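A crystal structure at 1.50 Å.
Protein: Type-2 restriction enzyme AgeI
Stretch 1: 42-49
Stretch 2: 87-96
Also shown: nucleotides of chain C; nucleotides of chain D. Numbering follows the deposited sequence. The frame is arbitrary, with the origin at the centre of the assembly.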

# COMPACT_ATOMS: atom_id res chain seq x y z
N LYS A 42 -11.68 -20.95 -3.36
CA LYS A 42 -10.90 -19.72 -3.18
C LYS A 42 -11.27 -19.08 -1.86
O LYS A 42 -12.43 -19.00 -1.50
CB LYS A 42 -11.13 -18.75 -4.33
CG LYS A 42 -10.66 -19.26 -5.69
CD LYS A 42 -10.90 -18.25 -6.80
CE LYS A 42 -12.37 -18.17 -7.18
NZ LYS A 42 -12.84 -19.47 -7.72
N SER A 43 -10.27 -18.60 -1.13
CA SER A 43 -10.58 -18.02 0.17
C SER A 43 -11.36 -16.72 0.05
O SER A 43 -12.05 -16.34 1.00
CB SER A 43 -9.30 -17.79 0.96
OG SER A 43 -8.84 -19.03 1.45
N ARG A 44 -11.29 -16.03 -1.09
CA ARG A 44 -12.11 -14.84 -1.24
C ARG A 44 -13.58 -15.22 -1.15
O ARG A 44 -14.40 -14.47 -0.62
CB ARG A 44 -11.81 -14.10 -2.56
CG ARG A 44 -12.26 -14.80 -3.83
CD ARG A 44 -11.95 -13.94 -5.03
NE ARG A 44 -12.50 -14.48 -6.27
CZ ARG A 44 -11.91 -14.35 -7.46
NH1 ARG A 44 -10.75 -13.72 -7.56
NH2 ARG A 44 -12.48 -14.87 -8.54
N ASP A 45 -13.90 -16.42 -1.62
CA ASP A 45 -15.26 -16.94 -1.53
C ASP A 45 -15.60 -17.45 -0.13
O ASP A 45 -16.70 -17.21 0.38
CB ASP A 45 -15.47 -18.06 -2.55
CG ASP A 45 -15.50 -17.54 -3.96
OD1 ASP A 45 -16.05 -16.44 -4.18
OD2 ASP A 45 -14.97 -18.23 -4.86
N ALA A 46 -14.65 -18.13 0.51
CA ALA A 46 -14.83 -18.56 1.89
C ALA A 46 -15.10 -17.38 2.82
O ALA A 46 -16.06 -17.38 3.58
CB ALA A 46 -13.61 -19.34 2.35
N ILE A 47 -14.24 -16.37 2.76
CA ILE A 47 -14.38 -15.22 3.65
C ILE A 47 -15.61 -14.39 3.28
O ILE A 47 -16.37 -13.97 4.16
CB ILE A 47 -13.12 -14.34 3.60
CG1 ILE A 47 -11.89 -15.14 4.05
CG2 ILE A 47 -13.27 -13.08 4.45
CD1 ILE A 47 -10.59 -14.52 3.58
N GLY A 48 -15.81 -14.18 1.98
CA GLY A 48 -16.93 -13.40 1.50
C GLY A 48 -18.26 -13.99 1.92
O GLY A 48 -19.12 -13.29 2.46
N GLN A 49 -18.42 -15.29 1.67
CA GLN A 49 -19.67 -15.95 2.02
C GLN A 49 -19.83 -16.06 3.53
O GLN A 49 -20.93 -15.89 4.05
CB GLN A 49 -19.77 -17.33 1.36
CG GLN A 49 -19.86 -17.31 -0.17
CD GLN A 49 -20.98 -16.41 -0.71
OE1 GLN A 49 -22.04 -16.27 -0.09
NE2 GLN A 49 -20.75 -15.81 -1.87
P DC C 6 -7.27 -4.10 0.55
OP1 DC C 6 -8.70 -4.13 0.84
OP2 DC C 6 -6.57 -2.88 0.13
O5' DC C 6 -6.54 -4.65 1.86
C5' DC C 6 -6.92 -5.89 2.39
C4' DC C 6 -5.99 -6.24 3.52
O4' DC C 6 -4.63 -6.28 3.05
C3' DC C 6 -6.00 -5.29 4.71
O3' DC C 6 -5.92 -6.07 5.87
C2' DC C 6 -4.74 -4.45 4.51
C1' DC C 6 -3.80 -5.43 3.82
N1 DC C 6 -2.85 -4.80 2.89
C2 DC C 6 -1.47 -5.00 3.03
O2 DC C 6 -1.04 -5.67 3.98
N3 DC C 6 -0.64 -4.44 2.12
C4 DC C 6 -1.13 -3.74 1.10
N4 DC C 6 -0.27 -3.20 0.24
C5 DC C 6 -2.52 -3.56 0.93
C6 DC C 6 -3.34 -4.10 1.83
P DC D 10 -2.47 -18.23 -0.45
OP1 DC D 10 -3.61 -18.25 0.47
OP2 DC D 10 -1.59 -19.42 -0.54
O5' DC D 10 -2.94 -17.90 -1.91
C5' DC D 10 -3.96 -16.94 -2.11
C4' DC D 10 -4.17 -16.69 -3.58
O4' DC D 10 -3.04 -15.97 -4.12
C3' DC D 10 -4.29 -17.96 -4.42
O3' DC D 10 -5.28 -17.77 -5.40
C2' DC D 10 -2.92 -18.07 -5.06
C1' DC D 10 -2.66 -16.60 -5.32
N1 DC D 10 -1.27 -16.24 -5.61
C2 DC D 10 -1.03 -15.01 -6.23
O2 DC D 10 -1.99 -14.30 -6.52
N3 DC D 10 0.25 -14.65 -6.48
C4 DC D 10 1.25 -15.44 -6.13
N4 DC D 10 2.49 -15.04 -6.41
C5 DC D 10 1.03 -16.70 -5.49
C6 DC D 10 -0.24 -17.05 -5.24
P DG D 11 -6.78 -18.28 -5.14
OP1 DG D 11 -7.22 -17.83 -3.80
OP2 DG D 11 -6.83 -19.73 -5.47
O5' DG D 11 -7.60 -17.52 -6.26
C5' DG D 11 -7.78 -16.12 -6.21
C4' DG D 11 -7.57 -15.51 -7.58
O4' DG D 11 -6.15 -15.45 -7.87
C3' DG D 11 -8.20 -16.30 -8.73
O3' DG D 11 -8.68 -15.40 -9.73
C2' DG D 11 -7.03 -17.13 -9.26
C1' DG D 11 -5.87 -16.16 -9.07
N9 DG D 11 -4.57 -16.81 -8.91
C8 DG D 11 -4.32 -18.07 -8.40
N7 DG D 11 -3.05 -18.36 -8.35
C5 DG D 11 -2.42 -17.23 -8.86
C6 DG D 11 -1.04 -16.96 -9.06
O6 DG D 11 -0.07 -17.69 -8.82
N1 DG D 11 -0.84 -15.70 -9.60
C2 DG D 11 -1.84 -14.81 -9.90
N2 DG D 11 -1.44 -13.64 -10.41
N3 DG D 11 -3.13 -15.04 -9.72
C4 DG D 11 -3.35 -16.27 -9.20
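Stretch 2 87-96: SWVRTSGEAF

Packing of helix 87-96 of the restriction enzyme AgeI on helix 43-49, with nucleotides of both DNA strands alongside. Stretch 2 is helical throughout, as part of a helix that extends beyond it at both ends; its phi/psi values stay near -65/-40 except at T91, where phi reaches -99°. K42 occupies the N-cap position of the first helix, which runs on past Q49. The two axes approach to 7.6 Å and cross at -54°, so the N-to-C directions diverge obliquely while keeping the same general sense. The backbones come nearest at R44 and A95, whose CA atoms are 4.0 Å apart; together the stretches bury 401 Å².

The small residues A95 and G48 accompany this short approach of the backbones. A95 CB lies 3.3 Å from R44 O, and A95 CA makes a CA-H...O contact with the same R44 O at 3.3 Å. One turn along the first helix, G48 CA rests 3.5 Å from A95 O; an ideal CB on G48 would point toward stretch 2 and stand a tight 3.0 Å from A95 O. R44 CA also lies 3.6 Å from T91 O.

I47 supplies the apolar knob, its side chain (chi1 m, chi2 t) seated among W88, T91, S92 and A95. I47 CB meets A95 CB at 3.6 Å, while I47 CD1 reaches W88 CZ3 at 3.6 Å and T91 OG1 at 3.5 Å. The CA-to-CB bond of W88 points away from stretch 1, but with chi1 t and chi2 -104° the end of the side chain comes nearer, to I47. Nearby, S43 CB packs 3.6 Å from T91 CG2.

Among the polar contacts, the single hydrogen bond between the stretches runs from R44 NH1 to E94 OE1 (2.8 Å, 158°), within a salt bridge, with the carboxylate oxygen at the guanidinium edge. E94 OE2 also receives a weak hydrogen bond from R90 NH1 at 3.4 Å, again within a salt bridge, so the carboxylate links two arginines. T91 OG1 donates to S87 O at 2.9 Å, and S92 OG to W88 O at 2.7 Å, so both hydroxyls are satisfied within their own helix.

Stretch 2 also meets the DNA: R90 NE donates to O2 of DC10 of chain D at 2.8 Å, and S87 OG to OP1 of that nucleotide at 2.5 Å. V89 CG1 approaches O4' of DC6 of chain C at 3.2 Å, placing stretch 2 against both strands.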

# COMPACT_ATOMS: atom_id res chain seq x y z
N SER A 87 -1.51 -14.44 3.41
CA SER A 87 -2.65 -15.05 2.74
C SER A 87 -3.91 -14.20 2.95
O SER A 87 -4.65 -13.94 2.00
CB SER A 87 -2.86 -16.47 3.26
OG SER A 87 -4.00 -17.07 2.65
N TRP A 88 -4.12 -13.77 4.18
CA TRP A 88 -5.23 -12.89 4.50
C TRP A 88 -5.20 -11.60 3.67
O TRP A 88 -6.24 -11.17 3.16
CB TRP A 88 -5.22 -12.56 5.99
CG TRP A 88 -6.25 -11.54 6.39
CD1 TRP A 88 -6.03 -10.22 6.68
CD2 TRP A 88 -7.65 -11.76 6.56
NE1 TRP A 88 -7.21 -9.60 7.01
CE2 TRP A 88 -8.22 -10.52 6.94
CE3 TRP A 88 -8.49 -12.87 6.41
CZ2 TRP A 88 -9.59 -10.37 7.18
CZ3 TRP A 88 -9.86 -12.72 6.66
CH2 TRP A 88 -10.39 -11.47 7.04
N VAL A 89 -4.03 -10.98 3.51
CA VAL A 89 -3.93 -9.78 2.67
C VAL A 89 -4.44 -10.07 1.26
O VAL A 89 -5.24 -9.32 0.71
CB VAL A 89 -2.49 -9.25 2.59
CG1 VAL A 89 -2.40 -8.09 1.60
CG2 VAL A 89 -1.99 -8.84 3.97
N ARG A 90 -3.98 -11.18 0.69
CA ARG A 90 -4.25 -11.50 -0.70
C ARG A 90 -5.71 -11.90 -0.94
O ARG A 90 -6.26 -11.63 -2.01
CB ARG A 90 -3.31 -12.62 -1.16
CG ARG A 90 -3.61 -13.16 -2.55
CD ARG A 90 -3.41 -12.11 -3.63
NE ARG A 90 -3.67 -12.72 -4.94
CZ ARG A 90 -4.69 -12.42 -5.74
NH1 ARG A 90 -5.56 -11.48 -5.40
NH2 ARG A 90 -4.84 -13.07 -6.89
N THR A 91 -6.33 -12.53 0.06
CA THR A 91 -7.68 -13.07 -0.13
C THR A 91 -8.81 -12.18 0.42
O THR A 91 -9.92 -12.20 -0.11
CB THR A 91 -7.81 -14.46 0.51
OG1 THR A 91 -7.51 -14.38 1.91
CG2 THR A 91 -6.84 -15.42 -0.17
N SER A 92 -8.54 -11.41 1.47
CA SER A 92 -9.62 -10.69 2.14
C SER A 92 -10.11 -9.45 1.40
O SER A 92 -11.27 -9.08 1.52
CB SER A 92 -9.19 -10.32 3.57
OG SER A 92 -8.16 -9.35 3.58
N GLY A 93 -9.24 -8.81 0.63
CA GLY A 93 -9.63 -7.66 -0.17
C GLY A 93 -10.67 -8.06 -1.19
O GLY A 93 -11.74 -7.47 -1.28
N GLU A 94 -10.35 -9.11 -1.95
CA GLU A 94 -11.31 -9.62 -2.92
C GLU A 94 -12.54 -10.21 -2.23
O GLU A 94 -13.64 -10.19 -2.79
CB GLU A 94 -10.64 -10.66 -3.82
CG GLU A 94 -9.55 -10.04 -4.69
CD GLU A 94 -9.07 -10.95 -5.80
OE1 GLU A 94 -9.28 -12.17 -5.71
OE2 GLU A 94 -8.48 -10.42 -6.78
N ALA A 95 -12.38 -10.72 -1.02
CA ALA A 95 -13.53 -11.26 -0.30
C ALA A 95 -14.57 -10.18 -0.01
O ALA A 95 -15.76 -10.46 -0.03
CB ALA A 95 -13.09 -11.93 0.99
N PHE A 96 -14.14 -8.96 0.28
CA PHE A 96 -15.11 -7.90 0.56
C PHE A 96 -15.89 -7.55 -0.72
O PHE A 96 -17.10 -7.30 -0.67
CB PHE A 96 -14.41 -6.68 1.17
CG PHE A 96 -15.34 -5.56 1.53
CD1 PHE A 96 -16.53 -5.79 2.19
CD2 PHE A 96 -15.00 -4.25 1.21
CE1 PHE A 96 -17.37 -4.74 2.52
CE2 PHE A 96 -15.84 -3.19 1.53
CZ PHE A 96 -17.03 -3.44 2.18